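Local coordinates for protein alkaline phosphatase D (Bacillus subtilis, PDB 2YEQ) that hydrolyses phosphate esters as a phosphodiesterase and alkaline phosphatase with iron and calcium in its active site, at residues Leu149-Tyr161 against His171-Arg185. Sequence-based numbering, arbitrary orientation.
With FE (Fe (III) ion), chain B; CA (calcium ion), chain C; NA (sodium ion), chain D; EDO (1,2-ethanediol), chain S.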
loop_
_atom_site.group_PDB
_atom_site.type_symbol
_atom_site.label_atom_id
_atom_site.label_comp_id
_atom_site.label_asym_id
_atom_site.label_seq_id
_atom_site.Cartn_x
_atom_site.Cartn_y
_atom_site.Cartn_z
ATOM N N LEU A 149 0.072 -0.443 -0.644
ATOM C CA LEU A 149 -0.397 -1.426 0.344
ATOM C C LEU A 149 -0.683 -0.827 1.723
ATOM O O LEU A 149 -0.902 -1.575 2.686
ATOM C CB LEU A 149 0.626 -2.547 0.512
ATOM C CG LEU A 149 0.969 -3.322 -0.770
ATOM C CD1 LEU A 149 1.964 -4.454 -0.431
ATOM C CD2 LEU A 149 -0.264 -3.839 -1.484
ATOM N N GLY A 150 -0.632 0.501 1.830
ATOM C CA GLY A 150 -1.148 1.217 3.038
ATOM C C GLY A 150 -0.198 2.242 3.623
ATOM O O GLY A 150 0.962 2.352 3.214
ATOM N N ASP A 151 -0.708 2.962 4.635
ATOM C CA ASP A 151 -0.057 4.077 5.249
ATOM C C ASP A 151 0.361 5.072 4.160
ATOM O O ASP A 151 1.469 5.572 4.153
ATOM C CB ASP A 151 1.117 3.651 6.115
ATOM C CG ASP A 151 0.702 2.848 7.356
ATOM O OD1 ASP A 151 -0.489 2.553 7.527
ATOM O OD2 ASP A 151 1.631 2.471 8.134
ATOM N N TYR A 152 -0.570 5.335 3.253
ATOM C CA TYR A 152 -0.408 6.383 2.256
ATOM C C TYR A 152 -0.376 7.778 2.882
ATOM O O TYR A 152 0.314 8.664 2.363
ATOM C CB TYR A 152 -1.525 6.287 1.244
ATOM C CG TYR A 152 -1.368 7.151 0.021
ATOM C CD1 TYR A 152 -1.692 8.501 0.054
ATOM C CD2 TYR A 152 -0.939 6.606 -1.195
ATOM C CE1 TYR A 152 -1.578 9.306 -1.090
ATOM C CE2 TYR A 152 -0.820 7.415 -2.357
ATOM C CZ TYR A 152 -1.142 8.762 -2.284
ATOM O OH TYR A 152 -1.030 9.560 -3.397
ATOM N N ILE A 153 -1.148 7.983 3.960
ATOM C CA ILE A 153 -0.971 9.133 4.851
ATOM C C ILE A 153 -0.785 8.638 6.272
ATOM O O ILE A 153 -1.060 7.471 6.543
ATOM C CB ILE A 153 -2.184 10.100 4.849
ATOM C CG1 ILE A 153 -3.449 9.399 5.383
ATOM C CG2 ILE A 153 -2.420 10.684 3.446
ATOM C CD1 ILE A 153 -4.572 10.373 5.805
ATOM N N TYR A 154 -0.277 9.515 7.146
ATOM C CA TYR A 154 -0.250 9.297 8.586
ATOM C C TYR A 154 -1.087 10.428 9.212
ATOM O O TYR A 154 -1.212 11.515 8.623
ATOM C CB TYR A 154 1.177 9.283 9.160
ATOM C CG TYR A 154 1.955 8.023 8.806
ATOM C CD1 TYR A 154 2.346 7.767 7.480
ATOM C CD2 TYR A 154 2.250 7.074 9.771
ATOM C CE1 TYR A 154 3.031 6.617 7.133
ATOM C CE2 TYR A 154 2.948 5.899 9.446
ATOM C CZ TYR A 154 3.316 5.668 8.119
ATOM O OH TYR A 154 4.012 4.546 7.776
ATOM N N GLU A 155 -1.620 10.158 10.397
ATOM C CA GLU A 155 -2.647 10.997 11.026
ATOM C C GLU A 155 -2.139 11.988 12.044
ATOM O O GLU A 155 -2.895 12.865 12.508
ATOM C CB GLU A 155 -3.705 10.085 11.665
ATOM C CG GLU A 155 -3.312 9.511 13.053
ATOM C CD GLU A 155 -2.525 8.205 12.972
ATOM O OE1 GLU A 155 -1.999 7.883 11.876
ATOM O OE2 GLU A 155 -2.396 7.516 14.018
ATOM N N TYR A 156 -0.874 11.855 12.419
ATOM C CA TYR A 156 -0.308 12.582 13.534
ATOM C C TYR A 156 -0.245 14.102 13.363
ATOM O O TYR A 156 -0.305 14.622 12.251
ATOM C CB TYR A 156 1.096 12.072 13.833
ATOM C CG TYR A 156 1.119 10.619 14.253
ATOM C CD1 TYR A 156 0.678 10.242 15.512
ATOM C CD2 TYR A 156 1.560 9.620 13.384
ATOM C CE1 TYR A 156 0.678 8.917 15.902
ATOM C CE2 TYR A 156 1.553 8.296 13.755
ATOM C CZ TYR A 156 1.096 7.945 15.003
ATOM O OH TYR A 156 1.090 6.626 15.377
ATOM N N GLY A 157 -0.189 14.788 14.502
ATOM C CA GLY A 157 0.264 16.163 14.572
ATOM C C GLY A 157 1.773 16.196 14.431
ATOM O O GLY A 157 2.412 15.152 14.249
ATOM N N PRO A 158 2.352 17.385 14.511
ATOM C CA PRO A 158 3.794 17.521 14.345
ATOM C C PRO A 158 4.559 17.132 15.608
ATOM O O PRO A 158 4.032 17.248 16.710
ATOM C CB PRO A 158 3.966 19.008 14.008
ATOM C CG PRO A 158 2.831 19.662 14.625
ATOM C CD PRO A 158 1.681 18.697 14.518
ATOM N N ASN A 159 5.789 16.657 15.443
ATOM C CA ASN A 159 6.648 16.274 16.566
ATOM C C ASN A 159 6.038 15.183 17.441
ATOM O O ASN A 159 6.198 15.190 18.670
ATOM C CB ASN A 159 6.959 17.487 17.462
ATOM C CG ASN A 159 7.489 18.672 16.685
ATOM O OD1 ASN A 159 6.900 19.766 16.702
ATOM N ND2 ASN A 159 8.606 18.467 16.000
ATOM N N GLU A 160 5.292 14.272 16.843
ATOM C CA GLU A 160 4.697 13.194 17.611
ATOM C C GLU A 160 5.374 11.878 17.273
ATOM O O GLU A 160 6.026 11.266 18.142
ATOM C CB GLU A 160 3.192 13.140 17.383
ATOM C CG GLU A 160 2.482 14.296 18.071
ATOM C CD GLU A 160 1.057 14.499 17.611
ATOM O OE1 GLU A 160 0.480 13.577 16.987
ATOM O OE2 GLU A 160 0.516 15.605 17.879
ATOM N N TYR A 161 5.212 11.444 16.026
ATOM C CA TYR A 161 5.828 10.211 15.555
ATOM C C TYR A 161 7.152 10.571 14.913
ATOM O O TYR A 161 7.203 10.948 13.739
ATOM C CB TYR A 161 4.906 9.517 14.576
ATOM C CG TYR A 161 5.471 8.258 13.944
ATOM C CD1 TYR A 161 6.417 7.466 14.601
ATOM C CD2 TYR A 161 5.060 7.866 12.690
ATOM C CE1 TYR A 161 6.920 6.327 14.014
ATOM C CE2 TYR A 161 5.544 6.722 12.104
ATOM C CZ TYR A 161 6.468 5.962 12.760
ATOM O OH TYR A 161 6.976 4.844 12.149
ATOM N N HIS A 171 4.050 17.802 9.640
ATOM C CA HIS A 171 2.648 17.712 9.332
ATOM C C HIS A 171 1.979 19.077 9.411
ATOM O O HIS A 171 2.421 19.943 10.155
ATOM C CB HIS A 171 1.959 16.692 10.246
ATOM C CG HIS A 171 2.114 15.283 9.783
ATOM N ND1 HIS A 171 2.386 14.239 10.644
ATOM C CD2 HIS A 171 2.056 14.743 8.541
ATOM C CE1 HIS A 171 2.478 13.116 9.946
ATOM N NE2 HIS A 171 2.259 13.391 8.672
ATOM N N ASN A 172 0.935 19.244 8.605
ATOM C CA ASN A 172 0.258 20.519 8.371
ATOM C C ASN A 172 -0.684 20.932 9.487
ATOM O O ASN A 172 -1.077 22.095 9.552
ATOM C CB ASN A 172 -0.565 20.438 7.078
ATOM C CG ASN A 172 -1.794 19.474 7.191
ATOM O OD1 ASN A 172 -1.656 18.284 7.504
ATOM N ND2 ASN A 172 -2.980 19.997 6.928
ATOM N N SER A 173 -1.041 19.984 10.359
ATOM C CA SER A 173 -2.050 20.211 11.378
ATOM C C SER A 173 -1.828 19.324 12.591
ATOM O O SER A 173 -1.003 18.409 12.570
ATOM C CB SER A 173 -3.432 19.927 10.795
ATOM O OG SER A 173 -3.673 18.522 10.612
ATOM N N ALA A 174 -2.571 19.598 13.660
ATOM C CA ALA A 174 -2.708 18.644 14.762
ATOM C C ALA A 174 -3.286 17.354 14.236
ATOM O O ALA A 174 -3.734 17.277 13.094
ATOM C CB ALA A 174 -3.639 19.214 15.882
ATOM N N GLU A 175 -3.321 16.340 15.095
ATOM C CA GLU A 175 -3.883 15.049 14.719
ATOM C C GLU A 175 -5.234 15.222 14.063
ATOM O O GLU A 175 -6.112 15.914 14.602
ATOM C CB GLU A 175 -3.996 14.109 15.935
ATOM C CG GLU A 175 -4.569 12.728 15.549
ATOM C CD GLU A 175 -4.571 11.697 16.680
ATOM O OE1 GLU A 175 -4.247 12.059 17.823
ATOM O OE2 GLU A 175 -4.922 10.515 16.437
ATOM N N ILE A 176 -5.411 14.549 12.926
ATOM C CA ILE A 176 -6.551 14.733 12.074
ATOM C C ILE A 176 -7.782 13.929 12.508
ATOM O O ILE A 176 -7.685 12.736 12.801
ATOM C CB ILE A 176 -6.192 14.473 10.591
ATOM C CG1 ILE A 176 -5.711 13.031 10.349
ATOM C CG2 ILE A 176 -5.095 15.469 10.181
ATOM C CD1 ILE A 176 -5.290 12.769 8.837
ATOM N N ILE A 177 -8.930 14.606 12.556
ATOM C CA ILE A 177 -10.169 14.035 13.099
ATOM C C ILE A 177 -11.334 14.191 12.162
ATOM O O ILE A 177 -12.073 13.239 11.931
ATOM C CB ILE A 177 -10.552 14.716 14.438
ATOM C CG1 ILE A 177 -9.432 14.533 15.465
ATOM C CG2 ILE A 177 -11.913 14.181 14.954
ATOM C CD1 ILE A 177 -9.106 13.086 15.749
ATOM N N THR A 178 -11.530 15.389 11.632
ATOM C CA THR A 178 -12.697 15.675 10.791
ATOM C C THR A 178 -12.416 15.414 9.321
ATOM O O THR A 178 -11.255 15.298 8.897
ATOM C CB THR A 178 -13.075 17.157 10.882
ATOM O OG1 THR A 178 -11.999 17.907 10.358
ATOM C CG2 THR A 178 -13.323 17.602 12.340
ATOM N N LEU A 179 -13.473 15.368 8.534
ATOM C CA LEU A 179 -13.363 15.237 7.100
ATOM C C LEU A 179 -12.404 16.272 6.513
ATOM O O LEU A 179 -11.536 15.933 5.693
ATOM C CB LEU A 179 -14.732 15.308 6.438
ATOM C CG LEU A 179 -14.788 15.215 4.907
ATOM C CD1 LEU A 179 -14.199 13.904 4.357
ATOM C CD2 LEU A 179 -16.215 15.419 4.435
ATOM N N GLN A 180 -12.522 17.521 6.942
ATOM C CA GLN A 180 -11.661 18.563 6.403
ATOM C C GLN A 180 -10.209 18.300 6.804
ATOM O O GLN A 180 -9.314 18.473 5.999
ATOM C CB GLN A 180 -12.142 19.971 6.844
ATOM C CG GLN A 180 -11.963 21.066 5.800
ATOM C CD GLN A 180 -12.418 20.675 4.383
ATOM O OE1 GLN A 180 -13.521 20.171 4.181
ATOM N NE2 GLN A 180 -11.539 20.877 3.407
ATOM N N ASP A 181 -9.975 17.898 8.051
ATOM C CA ASP A 181 -8.646 17.541 8.519
ATOM C C ASP A 181 -8.011 16.437 7.602
ATOM O O ASP A 181 -6.852 16.547 7.212
ATOM C CB ASP A 181 -8.669 16.971 9.940
ATOM C CG ASP A 181 -9.062 17.974 11.031
ATOM O OD1 ASP A 181 -8.993 19.205 10.835
ATOM O OD2 ASP A 181 -9.388 17.481 12.142
ATOM N N TYR A 182 -8.778 15.401 7.302
ATOM C CA TYR A 182 -8.302 14.291 6.457
ATOM C C TYR A 182 -8.055 14.722 5.021
ATOM O O TYR A 182 -7.083 14.293 4.391
ATOM C CB TYR A 182 -9.276 13.087 6.490
ATOM C CG TYR A 182 -9.048 12.221 7.691
ATOM C CD1 TYR A 182 -8.073 11.217 7.677
ATOM C CD2 TYR A 182 -9.800 12.396 8.858
ATOM C CE1 TYR A 182 -7.833 10.424 8.805
ATOM C CE2 TYR A 182 -9.571 11.622 9.989
ATOM C CZ TYR A 182 -8.596 10.629 9.962
ATOM O OH TYR A 182 -8.394 9.865 11.083
ATOM N N ARG A 183 -8.943 15.546 4.490
ATOM C CA ARG A 183 -8.785 16.082 3.137
ATOM C C ARG A 183 -7.494 16.895 3.024
ATOM O O ARG A 183 -6.728 16.731 2.047
ATOM C CB ARG A 183 -9.979 16.944 2.749
ATOM C CG ARG A 183 -11.224 16.197 2.406
ATOM C CD ARG A 183 -12.410 17.181 2.326
ATOM N NE ARG A 183 -13.564 16.591 1.686
ATOM C CZ ARG A 183 -14.751 17.172 1.591
ATOM N NH1 ARG A 183 -14.961 18.376 2.108
ATOM N NH2 ARG A 183 -15.715 16.566 0.951
ATOM N N ASN A 184 -7.245 17.744 4.022
ATOM C CA ASN A 184 -6.060 18.570 4.028
ATOM C C ASN A 184 -4.782 17.749 4.186
ATOM O O ASN A 184 -3.734 18.070 3.600
ATOM C CB ASN A 184 -6.151 19.676 5.091
ATOM C CG ASN A 184 -7.203 20.727 4.749
ATOM O OD1 ASN A 184 -7.653 20.802 3.604
ATOM N ND2 ASN A 184 -7.621 21.517 5.747
ATOM N N ARG A 185 -4.848 16.679 4.971
ATOM C CA ARG A 185 -3.677 15.822 5.116
ATOM C C ARG A 185 -3.403 15.088 3.784
ATOM O O ARG A 185 -2.245 14.994 3.380
ATOM C CB ARG A 185 -3.879 14.806 6.231
ATOM C CG ARG A 185 -2.696 13.897 6.479
ATOM C CD ARG A 185 -1.473 14.630 6.918
ATOM N NE ARG A 185 -1.649 15.606 8.003
ATOM C CZ ARG A 185 -1.497 15.375 9.303
ATOM N NH1 ARG A 185 -1.214 14.149 9.756
ATOM N NH2 ARG A 185 -1.630 16.397 10.171
HETATM FE FE FE B . 3.774 2.620 8.243
HETATM CA CA CA C . 0.667 0.311 8.992
HETATM NA NA NA D . -4.157 9.191 18.060
HETATM C C1 EDO S . -5.125 22.079 13.270
HETATM O O1 EDO S . -3.779 22.250 13.758
HETATM C C2 EDO S . -5.739 20.762 13.745
HETATM O O2 EDO S . -7.030 20.574 13.150
HETATM O O HOH W 1 -2.636 8.399 16.601
HETATM O O HOH W 2 -1.948 16.577 17.660
HETATM O O HOH W 3 -5.646 9.894 19.534
HETATM O O HOH W 4 -3.607 7.395 19.364
HETATM O O HOH W 5 1.259 0.012 6.508
#
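Arg185 reaches from helix 179-190 into the loop 149-161 and ties two of its carbonyls together. Its NH1 donates to Tyr156 O at 2.7 Å, on a lone pair in the carbonyl plane, and to Tyr154 O at 2.9 Å. CG lies opposite the backbone N (chi1 -178°), and bends at chi2 and chi3 turn the guanidinium to both carbonyls. Asn172 OD1 holds NE at 2.7 Å. The guanidinium lies between two residues of its own segment: the His171 ring, with NH1 over its centre, and Ile176 CG2 on the opposite face. Cutting Arg185 back to an alanine is likely to leave the carbonyls of Tyr154 and Tyr156 without their shared donor.

One backbone bond, Ile176 N to Glu155 O at 3.1 Å, adds a direct link. Gly157 CA also makes a CH...O contact with Ser173 O at 3.3 Å.

The apolar part centres on Ile153 CD1. It meets Ile176 CD1 at 3.9 Å and the edge of the Tyr182 ring.

Both segments supply metal ligands. Glu175 binds sodium with Glu214 and Gln517, and also meets Arg234. Tyr154 OH binds iron at 2.0 Å and has Ser412 as a polar partner; Asp151 OD2 bridges iron and calcium. The contact joins this metal-ligand loop to helix 179-190 in PhoD's calcineurin-like metallophosphatase fold.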